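Local coordinates for protein putative D-alanine N-acetyltransferase of GNAT family (Desulfovibrio desulfuricans subsp. desulfuricans, PDB 2R7H) that probably transfers an acyl group, most likely acetyl from acetyl-CoA, to an acceptor that is not established, at residues 83-88 / 93-98; 24-29 / 54-59; 100-105 / 113-118. All coordinates share one frame; numbering follows the deposited sequence.

Interaction 1 of 3, residues 83-88 / 93-98; sequences ACYGPT and GTYDLY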
loop_
_atom_site.group_PDB
_atom_site.type_symbol
_atom_site.label_atom_id
_atom_site.label_comp_id
_atom_site.label_asym_id
_atom_site.label_seq_id
_atom_site.Cartn_x
_atom_site.Cartn_y
_atom_site.Cartn_z
ATOM N N ALA B 83 -12.608 9.256 11.012
ATOM C CA ALA B 83 -12.099 8.823 9.702
ATOM C C ALA B 83 -10.564 8.947 9.789
ATOM O O ALA B 83 -10.054 9.849 10.461
ATOM C CB ALA B 83 -12.606 9.671 8.634
ATOM N N CYS B 84 -9.862 8.028 9.147
ATOM C CA CYS B 84 -8.401 7.966 9.097
ATOM C C CYS B 84 -8.063 7.947 7.589
ATOM O O CYS B 84 -8.649 7.180 6.786
ATOM C CB CYS B 84 -7.872 6.693 9.782
ATOM S SG CYS B 84 -6.061 6.667 9.709
ATOM N N TYR B 85 -7.154 8.804 7.167
ATOM C CA TYR B 85 -6.805 8.873 5.749
ATOM C C TYR B 85 -5.418 9.477 5.551
ATOM O O TYR B 85 -4.811 9.942 6.482
ATOM C CB TYR B 85 -7.876 9.706 4.989
ATOM C CG TYR B 85 -7.794 11.175 5.235
ATOM C CD1 TYR B 85 -8.349 11.759 6.350
ATOM C CD2 TYR B 85 -7.086 11.991 4.347
ATOM C CE1 TYR B 85 -8.213 13.111 6.556
ATOM C CE2 TYR B 85 -6.968 13.300 4.532
ATOM C CZ TYR B 85 -7.515 13.869 5.630
ATOM O OH TYR B 85 -7.337 15.206 5.782
ATOM N N GLY B 86 -4.923 9.485 4.314
ATOM C CA GLY B 86 -3.606 10.063 4.093
ATOM C C GLY B 86 -3.162 10.073 2.660
ATOM O O GLY B 86 -3.749 9.402 1.824
ATOM N N PRO B 87 -2.124 10.878 2.349
ATOM C CA PRO B 87 -1.693 10.843 0.948
ATOM C C PRO B 87 -1.042 9.519 0.564
ATOM O O PRO B 87 -0.329 8.892 1.357
ATOM C CB PRO B 87 -0.673 11.959 0.865
ATOM C CG PRO B 87 -0.074 12.016 2.276
ATOM C CD PRO B 87 -1.311 11.812 3.138
ATOM N N THR B 88 -1.308 9.063 -0.648
ATOM C CA THR B 88 -0.720 7.819 -1.091
ATOM C C THR B 88 0.775 8.039 -1.429
ATOM O O THR B 88 1.101 8.971 -2.173
ATOM C CB THR B 88 -1.413 7.327 -2.343
ATOM O OG1 THR B 88 -2.829 7.290 -2.080
ATOM C CG2 THR B 88 -0.919 5.959 -2.684
ATOM N N GLY B 93 -1.300 14.102 -5.605
ATOM C CA GLY B 93 -2.748 14.287 -5.530
ATOM C C GLY B 93 -3.654 13.085 -5.339
ATOM O O GLY B 93 -4.869 13.206 -5.557
ATOM N N THR B 94 -3.095 11.934 -4.964
ATOM C CA THR B 94 -3.890 10.733 -4.700
ATOM C C THR B 94 -3.824 10.473 -3.199
ATOM O O THR B 94 -2.762 10.612 -2.617
ATOM C CB THR B 94 -3.420 9.534 -5.493
ATOM O OG1 THR B 94 -3.589 9.827 -6.879
ATOM C CG2 THR B 94 -4.277 8.300 -5.217
ATOM N N TYR B 95 -4.963 10.119 -2.627
ATOM C CA TYR B 95 -5.127 9.865 -1.201
ATOM C C TYR B 95 -5.868 8.545 -0.974
ATOM O O TYR B 95 -6.660 8.142 -1.784
ATOM C CB TYR B 95 -5.962 11.009 -0.569
ATOM C CG TYR B 95 -5.205 12.310 -0.485
ATOM C CD1 TYR B 95 -5.009 13.105 -1.614
ATOM C CD2 TYR B 95 -4.662 12.731 0.707
ATOM C CE1 TYR B 95 -4.247 14.273 -1.547
ATOM C CE2 TYR B 95 -3.913 13.870 0.787
ATOM C CZ TYR B 95 -3.718 14.647 -0.335
ATOM O OH TYR B 95 -2.982 15.797 -0.237
ATOM N N ASP B 96 -5.592 7.937 0.156
ATOM C CA ASP B 96 -6.282 6.744 0.579
ATOM C C ASP B 96 -7.122 6.998 1.822
ATOM O O ASP B 96 -6.640 7.600 2.764
ATOM C CB ASP B 96 -5.321 5.638 0.916
ATOM C CG ASP B 96 -4.718 5.008 -0.321
ATOM O OD1 ASP B 96 -5.448 4.387 -1.115
ATOM O OD2 ASP B 96 -3.506 5.069 -0.416
ATOM N N LEU B 97 -8.387 6.583 1.776
ATOM C CA LEU B 97 -9.256 6.617 2.955
ATOM C C LEU B 97 -9.007 5.246 3.593
ATOM O O LEU B 97 -9.347 4.247 2.995
ATOM C CB LEU B 97 -10.756 6.715 2.567
ATOM C CG LEU B 97 -11.762 6.699 3.756
ATOM C CD1 LEU B 97 -11.571 7.901 4.760
ATOM C CD2 LEU B 97 -13.187 6.689 3.165
ATOM N N TYR B 98 -8.394 5.199 4.771
ATOM C CA TYR B 98 -8.078 3.937 5.473
ATOM C C TYR B 98 -9.380 3.345 6.037
ATOM O O TYR B 98 -9.704 2.197 5.723
ATOM C CB TYR B 98 -6.873 4.144 6.437
ATOM C CG TYR B 98 -5.625 4.703 5.674
ATOM C CD1 TYR B 98 -5.101 4.008 4.591
ATOM C CD2 TYR B 98 -4.932 5.859 6.077
ATOM C CE1 TYR B 98 -3.991 4.483 3.851
ATOM C CE2 TYR B 98 -3.785 6.352 5.337
ATOM C CZ TYR B 98 -3.320 5.650 4.214
ATOM O OH TYR B 98 -2.190 6.039 3.417
HETATM O O HOH W 1 -0.700 7.957 3.759
#

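Interaction 2 of 3, residues 24-29 / 54-59; sequences RQVLPQ and ELVDEH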
loop_
_atom_site.group_PDB
_atom_site.type_symbol
_atom_site.label_atom_id
_atom_site.label_comp_id
_atom_site.label_asym_id
_atom_site.label_seq_id
_atom_site.Cartn_x
_atom_site.Cartn_y
_atom_site.Cartn_z
ATOM N N ARG B 24 -9.624 17.959 13.864
ATOM C CA ARG B 24 -8.486 17.385 13.151
ATOM C C ARG B 24 -7.251 17.216 14.016
ATOM O O ARG B 24 -6.381 16.434 13.662
ATOM C CB ARG B 24 -8.066 18.209 11.940
ATOM C CG ARG B 24 -8.830 18.043 10.658
ATOM C CD ARG B 24 -10.173 18.555 10.748
ATOM N NE ARG B 24 -10.829 18.518 9.449
ATOM C CZ ARG B 24 -12.109 18.818 9.278
ATOM N NH1 ARG B 24 -12.885 19.253 10.283
ATOM N NH2 ARG B 24 -12.610 18.734 8.077
ATOM N N GLN B 25 -7.142 17.974 15.109
ATOM C CA GLN B 25 -5.969 17.907 15.990
ATOM C C GLN B 25 -5.982 16.617 16.784
ATOM O O GLN B 25 -6.997 16.303 17.351
ATOM C CB GLN B 25 -5.961 19.097 16.973
ATOM C CG GLN B 25 -4.651 19.233 17.790
ATOM C CD GLN B 25 -4.662 20.402 18.777
ATOM O OE1 GLN B 25 -5.698 20.742 19.370
ATOM N NE2 GLN B 25 -3.485 20.985 18.995
ATOM N N VAL B 26 -4.858 15.895 16.822
ATOM C CA VAL B 26 -4.760 14.645 17.558
ATOM C C VAL B 26 -4.272 14.978 18.952
ATOM O O VAL B 26 -3.257 15.657 19.106
ATOM C CB VAL B 26 -3.791 13.648 16.900
ATOM C CG1 VAL B 26 -3.699 12.370 17.712
ATOM C CG2 VAL B 26 -4.255 13.332 15.523
ATOM N N LEU B 27 -5.019 14.521 19.952
ATOM C CA LEU B 27 -4.707 14.730 21.350
ATOM C C LEU B 27 -4.292 13.376 21.946
ATOM O O LEU B 27 -4.545 12.335 21.338
ATOM C CB LEU B 27 -5.942 15.271 22.078
ATOM C CG LEU B 27 -6.561 16.534 21.459
ATOM C CD1 LEU B 27 -7.810 16.932 22.203
ATOM C CD2 LEU B 27 -5.582 17.687 21.427
ATOM N N PRO B 28 -3.623 13.377 23.118
ATOM C CA PRO B 28 -3.220 12.106 23.779
ATOM C C PRO B 28 -4.374 11.126 24.121
ATOM O O PRO B 28 -4.173 9.899 24.092
ATOM C CB PRO B 28 -2.536 12.590 25.054
ATOM C CG PRO B 28 -2.067 13.964 24.722
ATOM C CD PRO B 28 -3.146 14.545 23.881
ATOM N N GLN B 29 -5.560 11.670 24.422
ATOM C CA GLN B 29 -6.754 10.878 24.719
ATOM C C GLN B 29 -7.276 10.060 23.521
ATOM O O GLN B 29 -7.935 9.032 23.701
ATOM C CB GLN B 29 -7.883 11.830 25.148
ATOM N N GLU B 54 -2.309 2.356 16.621
ATOM C CA GLU B 54 -0.905 2.674 16.299
ATOM C C GLU B 54 -0.780 3.912 15.409
ATOM O O GLU B 54 0.113 4.741 15.633
ATOM C CB GLU B 54 -0.189 1.469 15.668
ATOM N N LEU B 55 -1.677 4.044 14.424
ATOM C CA LEU B 55 -1.699 5.211 13.525
ATOM C C LEU B 55 -1.890 6.525 14.294
ATOM O O LEU B 55 -1.328 7.539 13.912
ATOM C CB LEU B 55 -2.819 5.083 12.493
ATOM C CG LEU B 55 -2.791 3.934 11.479
ATOM C CD1 LEU B 55 -4.020 3.965 10.577
ATOM C CD2 LEU B 55 -1.531 3.952 10.638
ATOM N N VAL B 56 -2.706 6.501 15.351
ATOM C CA VAL B 56 -2.957 7.681 16.165
ATOM C C VAL B 56 -1.707 7.995 16.995
ATOM O O VAL B 56 -1.354 9.167 17.178
ATOM C CB VAL B 56 -4.189 7.511 17.071
ATOM C CG1 VAL B 56 -4.358 8.725 17.953
ATOM C CG2 VAL B 56 -5.455 7.277 16.235
ATOM N N ASP B 57 -1.056 6.949 17.499
ATOM C CA ASP B 57 0.175 7.101 18.276
ATOM C C ASP B 57 1.325 7.633 17.414
ATOM O O ASP B 57 2.051 8.515 17.868
ATOM C CB ASP B 57 0.563 5.787 18.969
ATOM C CG ASP B 57 -0.408 5.391 20.077
ATOM O OD1 ASP B 57 -0.972 6.282 20.761
ATOM O OD2 ASP B 57 -0.563 4.172 20.300
ATOM N N GLU B 58 1.490 7.121 16.188
ATOM C CA GLU B 58 2.550 7.618 15.284
ATOM C C GLU B 58 2.333 9.116 14.959
ATOM O O GLU B 58 3.313 9.849 14.796
ATOM C CB GLU B 58 2.711 6.767 13.998
ATOM C CG GLU B 58 3.344 5.389 14.186
ATOM N N HIS B 59 1.071 9.562 14.866
ATOM C CA HIS B 59 0.767 10.981 14.626
ATOM C C HIS B 59 1.169 11.769 15.878
ATOM O O HIS B 59 1.588 12.920 15.763
ATOM C CB HIS B 59 -0.701 11.217 14.313
ATOM C CG HIS B 59 -1.007 12.622 13.894
ATOM N ND1 HIS B 59 -1.268 12.967 12.586
ATOM C CD2 HIS B 59 -1.075 13.774 14.604
ATOM C CE1 HIS B 59 -1.496 14.264 12.510
ATOM N NE2 HIS B 59 -1.385 14.777 13.721
#

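Interaction 3 of 3, residues 100-105 / 113-118; sequences IAVAPH and RALLAE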
loop_
_atom_site.group_PDB
_atom_site.type_symbol
_atom_site.label_atom_id
_atom_site.label_comp_id
_atom_site.label_asym_id
_atom_site.label_seq_id
_atom_site.Cartn_x
_atom_site.Cartn_y
_atom_site.Cartn_z
ATOM N N ILE B 100 -13.583 4.617 7.962
ATOM C CA ILE B 100 -14.467 5.483 8.679
ATOM C C ILE B 100 -15.102 4.538 9.731
ATOM O O ILE B 100 -15.680 3.539 9.350
ATOM C CB ILE B 100 -15.555 6.131 7.831
ATOM C CG1 ILE B 100 -14.931 7.028 6.774
ATOM C CG2 ILE B 100 -16.478 7.012 8.754
ATOM C CD1 ILE B 100 -15.918 7.681 5.870
ATOM N N ALA B 101 -14.943 4.819 11.025
ATOM C CA ALA B 101 -15.545 3.999 12.106
ATOM C C ALA B 101 -16.485 4.877 12.946
ATOM O O ALA B 101 -16.094 5.930 13.429
ATOM C CB ALA B 101 -14.437 3.359 13.008
ATOM N N VAL B 102 -17.728 4.428 13.119
ATOM C CA VAL B 102 -18.760 5.120 13.926
ATOM C C VAL B 102 -19.251 4.164 15.025
ATOM O O VAL B 102 -19.499 2.982 14.743
ATOM C CB VAL B 102 -19.951 5.542 13.040
ATOM C CG1 VAL B 102 -21.149 6.021 13.871
ATOM C CG2 VAL B 102 -19.498 6.651 12.048
ATOM N N ALA B 103 -19.397 4.667 16.253
ATOM C CA ALA B 103 -19.883 3.852 17.386
ATOM C C ALA B 103 -21.303 3.337 17.060
ATOM O O ALA B 103 -22.042 4.031 16.365
ATOM C CB ALA B 103 -19.885 4.651 18.643
ATOM N N PRO B 104 -21.672 2.120 17.523
ATOM C CA PRO B 104 -23.000 1.547 17.197
ATOM C C PRO B 104 -24.196 2.436 17.489
ATOM O O PRO B 104 -25.120 2.480 16.677
ATOM C CB PRO B 104 -23.054 0.252 18.035
ATOM C CG PRO B 104 -22.000 0.425 19.090
ATOM C CD PRO B 104 -20.919 1.196 18.398
ATOM N N HIS B 105 -24.149 3.168 18.598
ATOM C CA HIS B 105 -25.248 4.057 18.960
ATOM C C HIS B 105 -25.403 5.288 18.036
ATOM O O HIS B 105 -26.464 5.893 18.034
ATOM C CB HIS B 105 -25.132 4.505 20.416
ATOM C CG HIS B 105 -24.088 5.545 20.654
ATOM N ND1 HIS B 105 -22.743 5.249 20.725
ATOM C CD2 HIS B 105 -24.199 6.874 20.891
ATOM C CE1 HIS B 105 -22.066 6.362 20.958
ATOM N NE2 HIS B 105 -22.927 7.360 21.070
ATOM N N ARG B 113 -21.412 9.511 6.478
ATOM C CA ARG B 113 -21.409 10.410 5.295
ATOM C C ARG B 113 -20.839 11.796 5.621
ATOM O O ARG B 113 -20.157 12.368 4.780
ATOM C CB ARG B 113 -22.740 10.416 4.454
ATOM C CG ARG B 113 -24.104 10.223 5.181
ATOM C CD ARG B 113 -25.346 10.174 4.261
ATOM N NE ARG B 113 -26.009 11.452 4.003
ATOM C CZ ARG B 113 -27.104 11.848 4.651
ATOM N N ALA B 114 -21.086 12.290 6.839
ATOM C CA ALA B 114 -20.566 13.569 7.328
ATOM C C ALA B 114 -19.044 13.506 7.483
ATOM O O ALA B 114 -18.343 14.445 7.130
ATOM C CB ALA B 114 -21.192 13.923 8.674
ATOM N N LEU B 115 -18.542 12.411 8.053
ATOM C CA LEU B 115 -17.098 12.216 8.193
ATOM C C LEU B 115 -16.418 12.130 6.829
ATOM O O LEU B 115 -15.380 12.752 6.637
ATOM C CB LEU B 115 -16.781 10.996 9.059
ATOM C CG LEU B 115 -16.918 11.203 10.555
ATOM C CD1 LEU B 115 -17.049 9.833 11.303
ATOM C CD2 LEU B 115 -15.758 12.034 11.088
ATOM N N LEU B 116 -16.986 11.387 5.891
ATOM C CA LEU B 116 -16.416 11.308 4.545
ATOM C C LEU B 116 -16.407 12.715 3.880
ATOM O O LEU B 116 -15.457 13.062 3.184
ATOM C CB LEU B 116 -17.206 10.357 3.662
ATOM C CG LEU B 116 -16.811 10.237 2.188
ATOM C CD1 LEU B 116 -15.386 9.691 1.928
ATOM C CD2 LEU B 116 -17.833 9.402 1.469
ATOM N N ALA B 117 -17.505 13.478 4.027
ATOM C CA ALA B 117 -17.559 14.836 3.465
ATOM C C ALA B 117 -16.395 15.706 4.012
ATOM O O ALA B 117 -15.780 16.499 3.286
ATOM C CB ALA B 117 -18.928 15.474 3.723
ATOM N N GLU B 118 -16.068 15.544 5.278
ATOM C CA GLU B 118 -14.960 16.309 5.839
ATOM C C GLU B 118 -13.590 15.876 5.273
ATOM O O GLU B 118 -12.704 16.718 5.031
ATOM C CB GLU B 118 -14.980 16.219 7.373
ATOM C CG GLU B 118 -16.228 16.801 8.033
ATOM C CD GLU B 118 -16.595 18.217 7.580
ATOM O OE1 GLU B 118 -15.716 19.077 7.515
ATOM O OE2 GLU B 118 -17.788 18.448 7.291
#

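Interaction 1 of 3, residues 83-88 / 93-98
Tyr85 lies across from Leu97, and Gly86 from Asp96, where strands 83-87 and 94-98 run antiparallel at 159° with their axes 4.6 Å apart. Gly86 and Asp96 form a hydrogen-bonded pair, with Asp96 N to Gly86 O at 2.9 Å and Gly86 N to Asp96 O at 3.0 Å. The ladder extends from Thr88 N to Thr94 O at one end and from Tyr98 N to Cys84 O at the other. On one face the CB of Tyr85 packs on Leu97 CD1, and Tyr85 and Ala83 rest on Val119 of helix 111-125. The Tyr95 ring crosses Pro87 obliquely, its CE2 3.8 Å from Pro87 CB, while its hydroxyl is hydrogen-bonded to Thr126 OG1, just beyond the end of that helix. The other face is more polar. Thr88 OG1 donates to Asp96 OD2 (2.9 Å) from above the carboxylate, 71° out of its plane, and the two side chains cross at about a right angle. Tyr98 has CG anti to its carbonyl carbon (chi1 -56°), which brings the ring obliquely against the Tyr85-Gly86 peptide, Tyr98 CE2 3.5 Å from Gly86 N, with Asp96 O over the centre of one face. Cys84 SG sits at the edge of this ring as a sulfur-aromatic contact, 3.9 Å from Tyr98 CD2. A water in the ring plane accepts a hydrogen bond from Tyr98 OH and donates one to Pro87 O, which would restrain the phenol. Tyr98 lines the 2-ethoxyethanol pocket with Tyr68 and Trp99. Its helical backbone angles, with Cys84 backbone-bonded to both Tyr98 and Trp99, are consistent with a beta bulge within this hairpin, in the strand that in GNAT enzymes diverges from its parallel neighbour (here 130-136) to admit acetyl-CoA, probably also here.

Interaction 2 of 3, residues 24-29 / 54-59
Val26 fits between Val56 and His59, two residues on successive turns of helix 46-61, and these three residues make the whole contact. The backbones stay well apart, the nearest CA atoms being those of Val26 and His59 at 7.3 Å. Each methyl of the valine has its own task. With CG1 anti to the backbone N (chi1 179°), that branch runs toward the helix, and Val26 CG1 meets Val56 CG1 at 3.7 Å. The other branch, Val26 CG2, is set over one face of the imidazole in a CH-pi contact, 3.7 Å from the centroid of the His59 ring and 25° off its normal. It is displaced toward the rim on the CD2 side, so that Val26 CG2 and His59 CD2 are only 3.3 Å apart, and Val26 CB adds a further approach to the same carbon. His59 can present its face in this way because CG stands anti to its backbone N (chi1 -173°), carrying the ring off the helix toward the loop. A hydrogen bond from ND1 to Tyr68 O probably restrains the imidazole's rotation. Beyond this small, tight apolar patch the contact is loose. Gln25, Leu27 and Pro28 direct their CB atoms away from the helix, Gln25 and Pro28 being exposed, and Asp57 likewise starts outward from its turn. Val26 also rests on Phe70 and Phe72 of strand 69-75, while Val56 reaches Phe70 and, on helix 30-41, Ala31 and Val34. Through Val26, the loop between strand 21-23 and helix 30-41 is thus packed against both helix 46-61 and strand 69-75.

Interaction 3 of 3, residues 100-105 / 113-118
In the beta-alpha-beta unit of strand 94-102, helix 111-125 and strand 130-136, Ile100 and Val102 pack the first strand on its helix, through Leu115 and Leu116. Helix 113-118 runs back over strand 100-102 at 146°, with a closest axis approach of 9.1 Å, a spacing bridged purely by aliphatic side chains. Ile100 does most of the work, using its two branches on two different leucines. Ile100 CG2 lies 3.8 Å from Leu115 CD1 and also touches the CB of that leucine, the two side chains sliding past each other in opposite directions. The longer branch is fully extended (chi2 179°), and Ile100 CD1 at its end reaches the base of the neighbouring side chain, 3.7 Å from Leu116 CB and 3.9 Å from Leu116 N. Here isoleucine and leucine cross at about a right angle, and the methyl rests on Leu116 CB and N, not on the branched end. That end, with CG anti to the backbone N (chi1 175°), is carried onward to Ala151 and Phe153. Val102, one strand repeat farther on, adds a looser touch, Val102 CG2 to Leu115 CD1 at 4.1 Å. The same delta carbon of Leu115 therefore lies against both the isoleucine and the valine. Ala101, between these two, faces the other side of the sheet and packs on Val37 of helix 30-41, the alternation expected of a strand covered by helices on both faces. Leu115 also reaches Phe22, Val71 and Ala73 across the sheet. In GNAT enzymes the turn joining this strand and helix, together with the start of the helix, generally holds the pyrophosphate of coenzyme A; the packing of Leu115 and Leu116 probably seats that element on the sheet here.

In the fold
Along the chain interaction 2 closes before interaction 1 opens, and interaction 3 follows, the last two sharing strand 94-102 in the mixed sheet. Their centres lie about 15 to 17 Å from one another, with interactions 1 and 3 on opposite sides of the chain's centre, yet all three touch. Leu97 CD2 and Leu116 CD1, 3.9 Å apart, join interaction 1 to interaction 3; Cys84 SG and Leu55 CD1 link it to interaction 2, and an Arg24–Glu118 salt bridge connects interactions 2 and 3. Helices 46-61 and 111-125 are thereby tied to one sheet, whose hairpin and following turn probably frame the acetyl-CoA site, as in GNAT relatives.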